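Local coordinates for neurotoxin (Clostridium botulinum, PDB 2QN0), which is the zinc-dependent light-chain protease of type C botulinum neurotoxin, which cleaves SNARE proteins, syntaxin and SNAP-25, inside nerve terminals, at residues V392-I395 with N400-K403; T308-N311 with F315-Y318. All blocks are in the same frame, centred on the assembly; numbering follows the deposited sequence.

Contact 2 (308-311 with 315-318) comes first along the chain and closes before contact 1 (392-395 with 400-403) opens. Their centres are about 50 Å apart and their nearest atoms about 34 Å apart, on opposite sides of the chain's centre, so they do not touch. Contact 2 turns the chain from strand 309-311, the parallel partner of strand 126-128, toward helix 319-330. Contact 1 folds back a long loop between strands 383-384 and 422-423, beside helices 80-97 and 223-238; the latter carries the zinc ligands H229 and H233. Although both belong to the zinc protease, they lie in separate, distant parts of the light chain, each a local turn-back of the chain.

Contact 1 (V392-I395 with N400-K403); sequences VYDI and NIPK
I401 carries the contact, and its aliphatic side chain meets two polar groups by van der Waals contact: the 392-393 peptide and the carboxylate of D394. The CA atoms of Y393 and I401 lie 7.5 Å apart, so the gap is bridged by a side chain. Against the peptide, the touching atom is CD1. In I401, CG1 stands beside the backbone N and opposite the carbonyl carbon (chi1 -55°), and the extended second torsion carries CD1 onward, to 3.6 Å from V392 O and 3.9 Å from Y393 N.

Against the carboxylate, the other branch takes part as well. D394 OD2 sits 3.5 Å from I401 CG1 and 3.9 Å from I401 CG2, so one carboxylate oxygen rests against both branches at CB. The two side chains approach from opposite directions. D394 gets there with CG between its backbone N and carbonyl carbon (chi1 63°). Its other oxygen, OD1, accepts a hydrogen bond from the backbone N of N397, which helps fix the rotation of the carboxylate.

Electrostatics across the pair are long-range: D394 OD2 and K403 NZ are 6.6 Å apart, too far for an ion pair, and K403 NZ bonds instead to N391 OD1. Behind the contact, Y393 bonds through OH to D222 and meets F399 edge-to-face.

With four residues between its segments and neither helix nor strand in either, this is a loop doubling back on itself, with one isoleucine side chain spanning the gap, beside helices 80-97 and 223-238 of the zinc protease fold.

Contact 2 (T308-N311 with F315-Y318); sequences TTAN and FNKY
A310 of strand 309-311 and N316, within residues 315-317 at the end of a 3-10 segment that begins before F315, bring their CA atoms to 5.1 Å, the close approach of a chain that reverses over three intervening residues. The 3-10 turn is marked by the bond from Y318 N to F315 O, 2.8 Å long, and Y318 then takes the N-cap position of the following helix.

The polar link is one hydrogen bond, from A310 N to N316 OD1 at 2.7 Å. Its N-H...O angle of 134° shows a bent bond, and the donor is tilted 25° from the carbonyl plane. N316 CG lies beside its own backbone N and opposite its carbonyl carbon (chi1 -76°), which turns the amide toward the strand. The same oxygen packs 3.5 Å from T309 CA and 3.7 Å from T309 OG1, the T309 and N316 side chains running alongside each other in the same direction.

Beside the hydrogen bond lies an apolar contact. The methyl CB of A310 points at the turn and meets F315 CB at 3.8 Å. F315 therefore touches the alanine through its methylene, while its ring stacks with that of F129. Separately, A310 CB also comes within 3.7 Å of N316 OD1.

T309 and N311 pair through their backbones with residues of the 125-129 region, whereas A310 sends its N-H to the other side of the strand. There an asparagine side chain accepts it in place of a neighbouring strand, so an N-H on the strand's far edge is taken up, through a short but bent bond, by a side chain of the turn that follows.

Contact 1 (V392-I395 with N400-K403)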
# COMPACT_ATOMS: atom_id res chain seq x y z
N VAL A 392 -13.75 -19.27 -8.96
CA VAL A 392 -12.34 -19.10 -9.31
C VAL A 392 -11.52 -18.64 -8.12
O VAL A 392 -10.44 -19.17 -7.85
CB VAL A 392 -12.19 -18.05 -10.44
CG1 VAL A 392 -10.71 -17.76 -10.70
CG2 VAL A 392 -12.85 -18.55 -11.71
N TYR A 393 -12.05 -17.66 -7.39
CA TYR A 393 -11.36 -17.08 -6.25
C TYR A 393 -12.38 -16.66 -5.19
O TYR A 393 -13.29 -15.90 -5.49
CB TYR A 393 -10.58 -15.85 -6.73
CG TYR A 393 -9.66 -15.22 -5.72
CD1 TYR A 393 -8.34 -15.66 -5.58
CD2 TYR A 393 -10.10 -14.18 -4.90
CE1 TYR A 393 -7.48 -15.07 -4.66
CE2 TYR A 393 -9.25 -13.59 -3.97
CZ TYR A 393 -7.94 -14.03 -3.85
OH TYR A 393 -7.09 -13.45 -2.94
N ASP A 394 -12.24 -17.18 -3.97
CA ASP A 394 -13.16 -16.78 -2.92
C ASP A 394 -12.44 -16.22 -1.70
O ASP A 394 -11.22 -16.37 -1.56
CB ASP A 394 -14.11 -17.92 -2.52
CG ASP A 394 -13.39 -19.13 -1.94
OD1 ASP A 394 -12.37 -18.97 -1.24
OD2 ASP A 394 -13.88 -20.26 -2.16
N ILE A 395 -13.19 -15.58 -0.82
CA ILE A 395 -12.65 -14.96 0.38
C ILE A 395 -11.90 -15.90 1.32
O ILE A 395 -10.82 -15.57 1.81
CB ILE A 395 -13.78 -14.25 1.18
CG1 ILE A 395 -14.32 -13.08 0.36
CG2 ILE A 395 -13.26 -13.78 2.53
CD1 ILE A 395 -15.53 -12.41 0.97
N ASN A 400 -7.19 -21.66 -4.04
CA ASN A 400 -7.13 -23.05 -3.58
C ASN A 400 -8.44 -23.56 -2.98
O ASN A 400 -8.50 -23.95 -1.81
CB ASN A 400 -5.98 -23.19 -2.59
CG ASN A 400 -4.68 -22.63 -3.15
OD1 ASN A 400 -4.32 -22.92 -4.29
ND2 ASN A 400 -3.98 -21.83 -2.36
N ILE A 401 -9.47 -23.56 -3.81
CA ILE A 401 -10.82 -23.96 -3.43
C ILE A 401 -11.05 -25.48 -3.40
O ILE A 401 -10.81 -26.16 -4.40
CB ILE A 401 -11.85 -23.32 -4.38
CG1 ILE A 401 -11.64 -21.80 -4.40
CG2 ILE A 401 -13.27 -23.66 -3.94
CD1 ILE A 401 -12.36 -21.09 -5.53
N PRO A 402 -11.51 -26.01 -2.26
CA PRO A 402 -11.78 -27.44 -2.08
C PRO A 402 -12.82 -27.98 -3.07
O PRO A 402 -12.66 -29.07 -3.61
CB PRO A 402 -12.27 -27.52 -0.64
CG PRO A 402 -11.55 -26.38 0.02
CD PRO A 402 -11.71 -25.28 -0.99
N LYS A 403 -13.87 -27.20 -3.29
CA LYS A 403 -14.94 -27.58 -4.20
C LYS A 403 -14.42 -27.80 -5.62
O LYS A 403 -15.00 -28.55 -6.40
CB LYS A 403 -16.02 -26.50 -4.23
CG LYS A 403 -17.19 -26.80 -5.15
CD LYS A 403 -18.08 -25.59 -5.35
CE LYS A 403 -17.33 -24.46 -6.06
NZ LYS A 403 -18.18 -23.25 -6.25

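Contact 2 (T308-N311 with F315-Y318)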
# COMPACT_ATOMS: atom_id res chain seq x y z
N THR A 308 -0.41 24.48 20.98
CA THR A 308 -1.25 25.59 21.44
C THR A 308 -2.14 26.12 20.32
O THR A 308 -3.10 26.85 20.57
CB THR A 308 -0.39 26.76 21.94
OG1 THR A 308 0.38 27.28 20.85
CG2 THR A 308 0.54 26.31 23.05
N THR A 309 -1.82 25.76 19.08
CA THR A 309 -2.60 26.24 17.95
C THR A 309 -2.71 25.19 16.85
O THR A 309 -1.90 24.27 16.76
CB THR A 309 -1.97 27.53 17.37
OG1 THR A 309 -2.79 28.01 16.29
CG2 THR A 309 -0.57 27.26 16.85
N ALA A 310 -3.74 25.33 16.02
CA ALA A 310 -3.97 24.38 14.93
C ALA A 310 -4.41 25.08 13.66
O ALA A 310 -5.00 26.17 13.70
CB ALA A 310 -5.01 23.36 15.35
N ASN A 311 -4.12 24.45 12.52
CA ASN A 311 -4.49 24.98 11.22
C ASN A 311 -5.24 23.90 10.44
O ASN A 311 -4.75 22.78 10.31
CB ASN A 311 -3.25 25.41 10.44
CG ASN A 311 -3.57 25.88 9.04
OD1 ASN A 311 -4.29 26.86 8.85
ND2 ASN A 311 -3.05 25.17 8.04
N PHE A 315 -9.85 23.63 14.03
CA PHE A 315 -9.31 22.49 14.77
C PHE A 315 -8.80 22.87 16.16
O PHE A 315 -8.50 21.99 16.97
CB PHE A 315 -8.18 21.83 13.97
CG PHE A 315 -8.66 20.86 12.92
CD1 PHE A 315 -8.99 19.56 13.27
CD2 PHE A 315 -8.77 21.25 11.59
CE1 PHE A 315 -9.44 18.65 12.31
CE2 PHE A 315 -9.22 20.35 10.62
CZ PHE A 315 -9.55 19.05 10.98
N ASN A 316 -8.69 24.16 16.45
CA ASN A 316 -8.20 24.58 17.76
C ASN A 316 -8.95 23.94 18.92
O ASN A 316 -8.34 23.51 19.90
CB ASN A 316 -8.26 26.11 17.90
CG ASN A 316 -7.15 26.81 17.14
OD1 ASN A 316 -5.99 26.39 17.19
ND2 ASN A 316 -7.49 27.89 16.46
N LYS A 317 -10.27 23.87 18.82
CA LYS A 317 -11.07 23.30 19.89
C LYS A 317 -10.91 21.78 20.01
O LYS A 317 -11.39 21.17 20.97
CB LYS A 317 -12.55 23.64 19.68
CG LYS A 317 -13.22 22.89 18.54
CD LYS A 317 -14.67 23.31 18.37
CE LYS A 317 -14.79 24.65 17.66
NZ LYS A 317 -14.31 24.56 16.24
N TYR A 318 -10.22 21.17 19.05
CA TYR A 318 -10.03 19.72 19.06
C TYR A 318 -8.57 19.30 19.28
O TYR A 318 -8.20 18.17 18.99
CB TYR A 318 -10.55 19.12 17.75
CG TYR A 318 -12.00 19.45 17.48
CD1 TYR A 318 -13.00 19.05 18.36
CD2 TYR A 318 -12.37 20.21 16.37
CE1 TYR A 318 -14.33 19.39 18.15
CE2 TYR A 318 -13.70 20.56 16.15
CZ TYR A 318 -14.67 20.15 17.04
OH TYR A 318 -15.99 20.50 16.83